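Local coordinates for protein ofchtiv-allosamidin (Ostrinia furnacalis, PDB 6JMB) that probably hydrolyses chitin as a group IV insect chitinase of glycosyl hydrolase family 18, and binds the inhibitor allosamidin in its substrate cleft, at residues A[191-196]-A[341-346]; A[246-251]-A[328-333]. All blocks are in the same frame, centred on the assembly; numbering follows the deposited sequence. Where two conformers were deposited one is given.

In the fold
Contacts 1 and 2 meet on two neighbouring parallel strands of the TIM barrel, 243-256 and 341-345, with their centres about 7 Å apart. Contact 1 (191-196 with 341-346) looks into the barrel mouth and forms part of the allosamidin site; contact 2 (246-251 with 328-333) packs helix 324-336 against the outside of the barrel. Two polar bonds probably tie them together: Thr192 OG1 to Gly246 O at 2.6 Å, and Asp194 OD1 to Tyr250 OH, also 2.6 Å. Tyr250 itself lines the inhibitor pocket, whereas the side chain of Pro248 in contact 2 stays about 7 Å from the allosamizoline.

Contact 1: residues A[191-196]-A[341-346]; sequences MTYDMH and GIMLWS. With AMI (allosamizoline), chain C; NAA (2-acetamido-2-deoxy-beta-D-allopyranose), chain B.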
ATOM      1  N   MET A 191      -5.380  -2.988  -0.998  1.00  9.41           N
ATOM      2  CA  MET A 191      -4.854  -1.941  -0.115  1.00 10.16           C
ATOM      3  C   MET A 191      -5.703  -1.852   1.154  1.00  9.66           C
ATOM      4  O   MET A 191      -6.478  -0.915   1.372  1.00 10.10           O
ATOM      5  CB  MET A 191      -4.775  -0.609  -0.850  1.00 10.36           C
ATOM      6  CG  MET A 191      -3.743  -0.606  -1.965  1.00 10.66           C
ATOM      7  SD  MET A 191      -3.486   1.030  -2.688  1.00 10.44           S
ATOM      8  CE  MET A 191      -4.947   1.174  -3.715  1.00 13.21           C
ATOM      9  N   THR A 192      -5.518  -2.858   2.013  1.00  8.97           N
ATOM     10  CA  THR A 192      -6.274  -3.009   3.260  1.00  9.03           C
ATOM     11  C   THR A 192      -5.713  -2.115   4.373  1.00 10.08           C
ATOM     12  O   THR A 192      -5.233  -2.564   5.414  1.00 11.66           O
ATOM     13  CB  THR A 192      -6.355  -4.483   3.654  1.00  9.73           C
ATOM     14  OG1 THR A 192      -5.133  -5.154   3.305  1.00 11.68           O
ATOM     15  CG2 THR A 192      -7.517  -5.167   2.934  1.00 10.88           C
ATOM     16  N   TYR A 193      -5.794  -0.813   4.120  1.00  9.65           N
ATOM     17  CA  TYR A 193      -5.397   0.235   5.053  1.00 10.56           C
ATOM     18  C   TYR A 193      -6.051   1.518   4.558  1.00 10.19           C
ATOM     19  O   TYR A 193      -6.831   1.499   3.603  1.00 10.49           O
ATOM     20  CB  TYR A 193      -3.870   0.337   5.193  1.00  9.98           C
ATOM     21  CG  TYR A 193      -3.111   0.123   3.902  1.00 10.37           C
ATOM     22  CD1 TYR A 193      -3.131   1.078   2.893  1.00 10.99           C
ATOM     23  CD2 TYR A 193      -2.385  -1.037   3.688  1.00 10.64           C
ATOM     24  CE1 TYR A 193      -2.435   0.885   1.709  1.00 11.65           C
ATOM     25  CE2 TYR A 193      -1.683  -1.235   2.513  1.00 12.32           C
ATOM     26  CZ  TYR A 193      -1.724  -0.277   1.531  1.00 12.55           C
ATOM     27  OH  TYR A 193      -1.035  -0.477   0.356  1.00 15.35           O
ATOM     28  N   ASP A 194      -5.748   2.639   5.220  1.00  9.59           N
ATOM     29  CA  ASP A 194      -6.488   3.884   4.985  1.00  9.96           C
ATOM     30  C   ASP A 194      -7.985   3.688   5.207  1.00 10.38           C
ATOM     31  O   ASP A 194      -8.816   4.373   4.599  1.00 11.60           O
ATOM     32  CB  ASP A 194      -6.216   4.477   3.599  1.00 10.59           C
ATOM     33  CG  ASP A 194      -4.748   4.673   3.335  1.00 10.60           C
ATOM     34  OD1 ASP A 194      -4.035   5.113   4.258  1.00 10.74           O
ATOM     35  OD2 ASP A 194      -4.310   4.390   2.201  1.00 12.35           O
ATOM     36  N   MET A 195      -8.328   2.748   6.086  1.00  9.80           N
ATOM     37  CA  MET A 195      -9.731   2.478   6.376  1.00 10.33           C
ATOM     38  C   MET A 195     -10.382   3.680   7.033  1.00 10.88           C
ATOM     39  O   MET A 195     -11.556   3.985   6.773  1.00 11.24           O
ATOM     40  CB  MET A 195      -9.823   1.263   7.292  1.00 11.69           C
ATOM     41  CG  MET A 195      -9.308  -0.008   6.652  1.00 11.89           C
ATOM     42  SD  MET A 195     -10.537  -0.684   5.529  1.00 15.37           S
ATOM     43  CE  MET A 195      -9.617  -2.023   4.771  1.00 12.73           C
ATOM     44  N   HIS A 196      -9.624   4.361   7.891  1.00 10.69           N
ATOM     45  CA  HIS A 196     -10.018   5.594   8.540  1.00 10.52           C
ATOM     46  C   HIS A 196      -8.799   6.494   8.610  1.00 11.35           C
ATOM     47  O   HIS A 196      -7.657   6.038   8.535  1.00 11.09           O
ATOM     48  CB  HIS A 196     -10.565   5.309   9.942  1.00 11.55           C
ATOM     49  CG  HIS A 196     -11.763   4.423   9.919  1.00 12.26           C
ATOM     50  ND1 HIS A 196     -12.990   4.862   9.469  1.00 15.77           N
ATOM     51  CD2 HIS A 196     -11.911   3.108  10.202  1.00 16.07           C
ATOM     52  CE1 HIS A 196     -13.855   3.863   9.519  1.00 17.26           C
ATOM     53  NE2 HIS A 196     -13.227   2.790   9.962  1.00 15.70           N
ATOM     54  N   GLY A 341      -0.112 -13.842   0.024  1.00 12.17           N
ATOM     55  CA  GLY A 341       0.972 -13.243   0.771  1.00 13.05           C
ATOM     56  C   GLY A 341       0.574 -11.896   1.328  1.00  9.98           C
ATOM     57  O   GLY A 341      -0.612 -11.599   1.503  1.00 11.38           O
ATOM     58  N   ILE A 342       1.597 -11.094   1.588  1.00 10.48           N
ATOM     59  CA  ILE A 342       1.461  -9.804   2.251  1.00  9.21           C
ATOM     60  C   ILE A 342       2.099  -8.743   1.371  1.00 10.33           C
ATOM     61  O   ILE A 342       3.195  -8.940   0.828  1.00 11.17           O
ATOM     62  CB  ILE A 342       2.135  -9.818   3.641  1.00 10.54           C
ATOM     63  CG1 ILE A 342       1.458 -10.841   4.553  1.00 11.41           C
ATOM     64  CG2 ILE A 342       2.122  -8.429   4.284  1.00 11.33           C
ATOM     65  CD1 ILE A 342       0.012 -10.531   4.866  1.00 13.59           C
ATOM     66  N   MET A 343       1.393  -7.630   1.207  0.50  9.79           N
ATOM     67  CA  MET A 343       1.896  -6.445   0.531  0.50  9.78           C
ATOM     68  C   MET A 343       2.051  -5.356   1.585  0.50  9.45           C
ATOM     69  O   MET A 343       1.250  -5.282   2.522  0.50 11.04           O
ATOM     70  CB  MET A 343       0.876  -5.998  -0.530  0.50 12.64           C
ATOM     71  CG  MET A 343       1.194  -4.700  -1.229  0.50 13.45           C
ATOM     72  SD  MET A 343      -0.066  -4.257  -2.454  0.50 23.52           S
ATOM     73  CE  MET A 343      -1.383  -3.603  -1.428  0.50 13.12           C
ATOM     74  N   LEU A 344       3.081  -4.521   1.458  1.00  9.56           N
ATOM     75  CA  LEU A 344       3.294  -3.472   2.439  1.00  9.43           C
ATOM     76  C   LEU A 344       3.516  -2.121   1.780  1.00 10.90           C
ATOM     77  O   LEU A 344       4.287  -1.995   0.827  1.00 11.12           O
ATOM     78  CB  LEU A 344       4.463  -3.798   3.379  1.00 11.53           C
ATOM     79  CG  LEU A 344       5.789  -4.001   2.660  1.00 12.08           C
ATOM     80  CD1 LEU A 344       6.932  -3.305   3.390  1.00 17.89           C
ATOM     81  CD2 LEU A 344       6.090  -5.493   2.526  1.00 20.56           C
ATOM     82  N   TRP A 345       2.840  -1.112   2.306  1.00 10.33           N
ATOM     83  CA  TRP A 345       3.159   0.282   2.021  1.00  8.79           C
ATOM     84  C   TRP A 345       3.638   0.885   3.332  1.00  9.50           C
ATOM     85  O   TRP A 345       2.837   1.038   4.263  1.00  9.70           O
ATOM     86  CB  TRP A 345       1.929   1.052   1.531  1.00 10.09           C
ATOM     87  CG  TRP A 345       2.347   2.425   1.138  1.00  9.26           C
ATOM     88  CD1 TRP A 345       2.435   3.530   1.951  1.00  9.47           C
ATOM     89  CD2 TRP A 345       2.834   2.828  -0.145  1.00  9.52           C
ATOM     90  NE1 TRP A 345       2.928   4.603   1.234  1.00 10.65           N
ATOM     91  CE2 TRP A 345       3.183   4.195  -0.049  1.00  9.93           C
ATOM     92  CE3 TRP A 345       3.004   2.172  -1.367  1.00  9.97           C
ATOM     93  CZ2 TRP A 345       3.690   4.911  -1.133  1.00 10.58           C
ATOM     94  CZ3 TRP A 345       3.504   2.886  -2.442  1.00 10.40           C
ATOM     95  CH2 TRP A 345       3.837   4.242  -2.317  1.00 10.33           C
ATOM     96  N   SER A 346       4.934   1.208   3.441  1.00 10.25           N
ATOM     97  CA  SER A 346       5.984   1.009   2.445  1.00  9.45           C
ATOM     98  C   SER A 346       7.274   0.823   3.246  1.00  9.43           C
ATOM     99  O   SER A 346       7.337   1.163   4.434  1.00  9.85           O
ATOM    100  CB  SER A 346       6.103   2.229   1.527  1.00 11.22           C
ATOM    101  OG  SER A 346       6.114   3.433   2.276  1.00 12.40           O
TER
HETATM  102  C1  AMI C 501      -1.212   3.803  -1.251  1.00 11.03           C
HETATM  103  C2  AMI C 501      -1.061   4.462  -2.681  1.00 10.26           C
HETATM  104  C3  AMI C 501      -0.049   5.479  -2.496  1.00 10.71           C
HETATM  105  C4  AMI C 501      -0.234   5.961  -0.999  1.00 11.28           C
HETATM  106  C5  AMI C 501      -0.338   4.681  -0.315  1.00 10.67           C
HETATM  107  C6  AMI C 501      -0.950   4.796   1.130  1.00 12.13           C
HETATM  108  C7  AMI C 501      -0.400   2.351  -2.721  1.00 10.95           C
HETATM  109  C8  AMI C 501       0.278   0.920  -4.713  1.00 12.48           C
HETATM  110  C9  AMI C 501       0.315  -0.074  -2.352  1.00 11.28           C
HETATM  111  N2  AMI C 501      -0.691   3.495  -3.479  1.00 10.75           N
HETATM  112  N7  AMI C 501       0.063   1.070  -3.268  1.00 11.24           N
HETATM  113  O3  AMI C 501      -0.198   6.521  -3.459  1.00 11.72           O
HETATM  114  O4  AMI C 501       0.879   6.653  -0.448  1.00 10.51           O
HETATM  115  O6  AMI C 501      -2.189   5.469   1.040  1.00 13.86           O
HETATM  116  O7  AMI C 501      -0.602   2.499  -1.381  1.00 10.96           O
HETATM  117  C1  NAA B   1       0.892   8.018  -0.729  1.00 11.11           C
HETATM  118  C2  NAA B   1       1.794   8.729   0.267  1.00 10.81           C
HETATM  119  C3  NAA B   1       2.001  10.157  -0.071  1.00 13.48           C
HETATM  120  C4  NAA B   1       2.539  10.303  -1.482  1.00 14.28           C
HETATM  121  C5  NAA B   1       1.598   9.606  -2.454  1.00 11.56           C
HETATM  122  C6  NAA B   1       2.082   9.647  -3.872  1.00 10.66           C
HETATM  123  C7  NAA B   1       1.732   7.722   2.622  1.00 12.82           C
HETATM  124  C8  NAA B   1       0.975   7.529   3.940  1.00 14.88           C
HETATM  125  N2  NAA B   1       1.085   8.559   1.582  1.00 12.91           N
HETATM  126  O3  NAA B   1       0.714  10.836   0.064  1.00 14.96           O
HETATM  127  O4  NAA B   1       2.643  11.682  -1.891  1.00 15.49           O
HETATM  128  O5  NAA B   1       1.493   8.198  -2.078  1.00 10.91           O
HETATM  129  O6  NAA B   1       1.090   9.045  -4.675  1.00 11.54           O
HETATM  130  O7  NAA B   1       2.786   7.245   2.434  1.00 12.03           O
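The phenol end of Tyr193 points across the barrel at strand 341-345, where its OH lies 3.5 Å from Trp345 CB and, in one of the two conformers of Met343, 3.6 Å from Met343 CE. The two aromatic side chains cross at about a right angle and do not stack: Tyr193 meets only the CB of Trp345, while the indole runs on toward the sugars. Met343 comes in from farther back on the strand; in that same conformer the bend at its chi3 (78°) turns CE to reach both the Tyr193 hydroxyl and Met191 CG, the latter at 3.9 Å. Met191 in turn extends past this methyl and sets its sulfur against the inhibitor, with SD 3.4 Å from allosamizoline C7. Strand 341-345 belongs to the TIM barrel of family 18 chitinases, and the loop after strand 187-190 contributes the facing residues, so the contact forms one part of the pocket wall at the mouth of the barrel. Allosamizoline lies over one face of the Trp345 indole, its C5 3.5 Å above the ring plane, and Ser346 CB backs the opposite face. A cis peptide bond joins Trp345 to Ser346. With CG anti to the backbone N (chi1 -175°), the indole extends into the cleft, where its edge also serves the next sugar: NE1 donates in the ring plane to O7 of the N-acetylallosamine, 2.9 Å away at an angle of 162°. Tyr193 OH gives a weak bond to allosamizoline O7. Asp194 OD2 accepts a much shorter one, 2.6 Å, from O6 of the same group, while OD1 forms a salt bridge with Arg252, which probably limits the rotation of the carboxylate.

Contact 2: residues A[246-251]-A[328-333]; sequences GVPFYG and TAKVEY
Lys330 of helix 324-336 reaches the barrel strand with the aliphatic part of its side chain, laying CD 3.9 Å from Val247 CG1. The two side chains run antiparallel alongside one another, Val247 pointing outward from the strand and Lys330 inward from the helix. One carbon farther along, Lys330 CE approaches the ring of Pro248, 4.3 Å from its CD. The lysine chain is extended through chi2 and chi3 and then bends at chi4 (69°), so that its methylenes run over the valine and proline before the ammonium turns off to polar partners. That NZ forms a salt bridge with Asp322 and a hydrogen bond to the carbonyl O of Ala207, and Pro248 touches Asp322 as well as the CE methylene of Lys330. Behind this first shell, the backbone of Val247 is hydrogen-bonded to Met343 and Trp345 of the adjoining parallel strand, which sets the valine outward beside Ile342 and Leu344. Met327, one turn earlier on the helix, also packs on Val247, and Val331 rests on Ile342, so the helix covers both strands. This is the usual layering of a TIM barrel, an outer helix on the inner strands, with helix 324-336 preceding strand 341-345 in the chain. Between the segments themselves the contact is apolar, with no hydrogen bond crossing it; the buried lysine spends its carbon chain on the barrel wall, and its charge is probably compensated by Asp322.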
ATOM      1  N   GLY A 246      -2.704  -6.215   1.844  1.00  9.21           N
ATOM      2  CA  GLY A 246      -1.890  -5.069   2.205  1.00  9.88           C
ATOM      3  C   GLY A 246      -1.848  -4.832   3.703  1.00  9.50           C
ATOM      4  O   GLY A 246      -2.816  -5.075   4.429  1.00 10.17           O
ATOM      5  N   VAL A 247      -0.694  -4.351   4.164  1.00  9.88           N
ATOM      6  CA  VAL A 247      -0.516  -3.875   5.539  1.00  9.66           C
ATOM      7  C   VAL A 247       0.251  -2.563   5.510  1.00  9.86           C
ATOM      8  O   VAL A 247       1.060  -2.307   4.608  1.00  9.34           O
ATOM      9  CB  VAL A 247       0.241  -4.899   6.418  1.00  9.73           C
ATOM     10  CG1 VAL A 247      -0.522  -6.219   6.486  1.00 11.05           C
ATOM     11  CG2 VAL A 247       1.665  -5.118   5.899  1.00 10.01           C
ATOM     12  N   PRO A 248      -0.006  -1.696   6.494  1.00  9.35           N
ATOM     13  CA  PRO A 248       0.662  -0.386   6.516  1.00  9.76           C
ATOM     14  C   PRO A 248       1.868  -0.340   7.444  1.00  9.61           C
ATOM     15  O   PRO A 248       1.826  -0.872   8.557  1.00 11.19           O
ATOM     16  CB  PRO A 248      -0.441   0.535   7.047  1.00  9.73           C
ATOM     17  CG  PRO A 248      -1.184  -0.351   8.033  1.00  9.63           C
ATOM     18  CD  PRO A 248      -1.101  -1.774   7.487  1.00  9.77           C
ATOM     19  N   PHE A 249       2.936   0.329   7.009  1.00  8.48           N
ATOM     20  CA  PHE A 249       4.086   0.628   7.852  1.00  9.67           C
ATOM     21  C   PHE A 249       4.046   2.069   8.349  1.00  9.17           C
ATOM     22  O   PHE A 249       5.087   2.643   8.688  1.00 10.13           O
ATOM     23  CB  PHE A 249       5.398   0.371   7.103  1.00  9.19           C
ATOM     24  CG  PHE A 249       5.799  -1.081   7.004  1.00  8.35           C
ATOM     25  CD1 PHE A 249       4.902  -2.121   7.234  1.00  9.97           C
ATOM     26  CD2 PHE A 249       7.106  -1.396   6.676  1.00  9.76           C
ATOM     27  CE1 PHE A 249       5.312  -3.453   7.127  1.00 10.68           C
ATOM     28  CE2 PHE A 249       7.523  -2.716   6.569  1.00  9.50           C
ATOM     29  CZ  PHE A 249       6.629  -3.749   6.799  1.00  9.76           C
ATOM     30  N   TYR A 250       2.864   2.666   8.363  1.00  9.50           N
ATOM     31  CA  TYR A 250       2.661   4.028   8.819  1.00  9.82           C
ATOM     32  C   TYR A 250       1.366   4.039   9.611  1.00  9.87           C
ATOM     33  O   TYR A 250       0.552   3.111   9.525  1.00 10.15           O
ATOM     34  CB  TYR A 250       2.556   5.009   7.635  1.00  9.75           C
ATOM     35  CG  TYR A 250       1.383   4.681   6.736  1.00  9.60           C
ATOM     36  CD1 TYR A 250       1.486   3.685   5.767  1.00  9.16           C
ATOM     37  CD2 TYR A 250       0.170   5.339   6.872  1.00  9.66           C
ATOM     38  CE1 TYR A 250       0.418   3.352   4.968  1.00  9.06           C
ATOM     39  CE2 TYR A 250      -0.913   5.011   6.065  1.00  9.29           C
ATOM     40  CZ  TYR A 250      -0.776   4.014   5.113  1.00  9.24           C
ATOM     41  OH  TYR A 250      -1.835   3.670   4.300  1.00 11.56           O
ATOM     42  N   GLY A 251       1.186   5.103  10.391  1.00  9.16           N
ATOM     43  CA  GLY A 251      -0.040   5.336  11.117  1.00  9.65           C
ATOM     44  C   GLY A 251      -0.667   6.651  10.683  1.00 10.20           C
ATOM     45  O   GLY A 251      -0.091   7.413   9.898  1.00 10.22           O
ATOM     46  N   THR A 328       1.630  -9.224  13.497  1.00 10.69           N
ATOM     47  CA  THR A 328       1.521 -10.670  13.684  1.00 11.12           C
ATOM     48  C   THR A 328       0.078 -11.136  13.503  1.00 12.14           C
ATOM     49  O   THR A 328      -0.191 -12.118  12.799  1.00 12.36           O
ATOM     50  CB  THR A 328       2.058 -11.063  15.064  1.00 12.59           C
ATOM     51  OG1 THR A 328       3.455 -10.740  15.131  1.00 13.55           O
ATOM     52  CG2 THR A 328       1.895 -12.571  15.300  1.00 12.85           C
ATOM     53  N   ALA A 329      -0.870 -10.425  14.120  1.00 12.03           N
ATOM     54  CA  ALA A 329      -2.276 -10.781  13.969  1.00 11.02           C
ATOM     55  C   ALA A 329      -2.718 -10.698  12.514  1.00 11.46           C
ATOM     56  O   ALA A 329      -3.488 -11.544  12.042  1.00 12.22           O
ATOM     57  CB  ALA A 329      -3.151  -9.890  14.862  1.00 12.68           C
ATOM     58  N   LYS A 330      -2.244  -9.688  11.788  1.00 11.20           N
ATOM     59  CA  LYS A 330      -2.613  -9.542  10.384  1.00 10.81           C
ATOM     60  C   LYS A 330      -2.090 -10.705   9.547  1.00 10.85           C
ATOM     61  O   LYS A 330      -2.813 -11.239   8.699  1.00 10.64           O
ATOM     62  CB  LYS A 330      -2.079  -8.211   9.850  1.00 11.22           C
ATOM     63  CG  LYS A 330      -2.966  -7.008  10.198  1.00 12.92           C
ATOM     64  CD  LYS A 330      -2.261  -5.676   9.944  1.00 12.68           C
ATOM     65  CE  LYS A 330      -3.219  -4.489  10.040  1.00 12.73           C
ATOM     66  NZ  LYS A 330      -3.694  -4.250  11.441  1.00 12.61           N
ATOM     67  N   VAL A 331      -0.838 -11.111   9.766  1.00 10.98           N
ATOM     68  CA  VAL A 331      -0.282 -12.183   8.947  1.00 11.08           C
ATOM     69  C   VAL A 331      -0.904 -13.523   9.325  1.00 12.62           C
ATOM     70  O   VAL A 331      -1.127 -14.384   8.464  1.00 12.84           O
ATOM     71  CB  VAL A 331       1.256 -12.187   9.011  1.00 10.84           C
ATOM     72  CG1 VAL A 331       1.823 -13.262   8.089  1.00 13.14           C
ATOM     73  CG2 VAL A 331       1.796 -10.822   8.610  1.00 12.75           C
ATOM     74  N   GLU A 332      -1.220 -13.711  10.609  1.00 11.52           N
ATOM     75  CA  GLU A 332      -1.934 -14.918  11.018  1.00 12.58           C
ATOM     76  C   GLU A 332      -3.301 -15.000  10.352  1.00 12.51           C
ATOM     77  O   GLU A 332      -3.729 -16.080   9.921  1.00 13.42           O
ATOM     78  CB  GLU A 332      -2.037 -14.980  12.546  1.00 14.27           C
ATOM     79  CG  GLU A 332      -0.699 -15.334  13.191  1.00 15.83           C
ATOM     80  CD  GLU A 332      -0.689 -15.207  14.698  1.00 23.35           C
ATOM     81  OE1 GLU A 332      -1.625 -14.602  15.266  1.00 26.40           O
ATOM     82  OE2 GLU A 332       0.273 -15.709  15.318  1.00 24.54           O
ATOM     83  N   TYR A 333      -3.993 -13.865  10.241  1.00 12.70           N
ATOM     84  CA  TYR A 333      -5.257 -13.823   9.514  1.00 12.49           C
ATOM     85  C   TYR A 333      -5.063 -14.236   8.059  1.00 12.10           C
ATOM     86  O   TYR A 333      -5.822 -15.056   7.523  1.00 13.35           O
ATOM     87  CB  TYR A 333      -5.860 -12.416   9.617  1.00 13.52           C
ATOM     88  CG  TYR A 333      -7.128 -12.253   8.814  1.00 12.31           C
ATOM     89  CD1 TYR A 333      -7.083 -11.865   7.481  1.00 12.52           C
ATOM     90  CD2 TYR A 333      -8.367 -12.508   9.378  1.00 12.76           C
ATOM     91  CE1 TYR A 333      -8.235 -11.735   6.731  1.00 12.14           C
ATOM     92  CE2 TYR A 333      -9.533 -12.376   8.634  1.00 13.25           C
ATOM     93  CZ  TYR A 333      -9.453 -11.987   7.309  1.00 12.79           C
ATOM     94  OH  TYR A 333     -10.594 -11.864   6.550  1.00 13.02           O
TER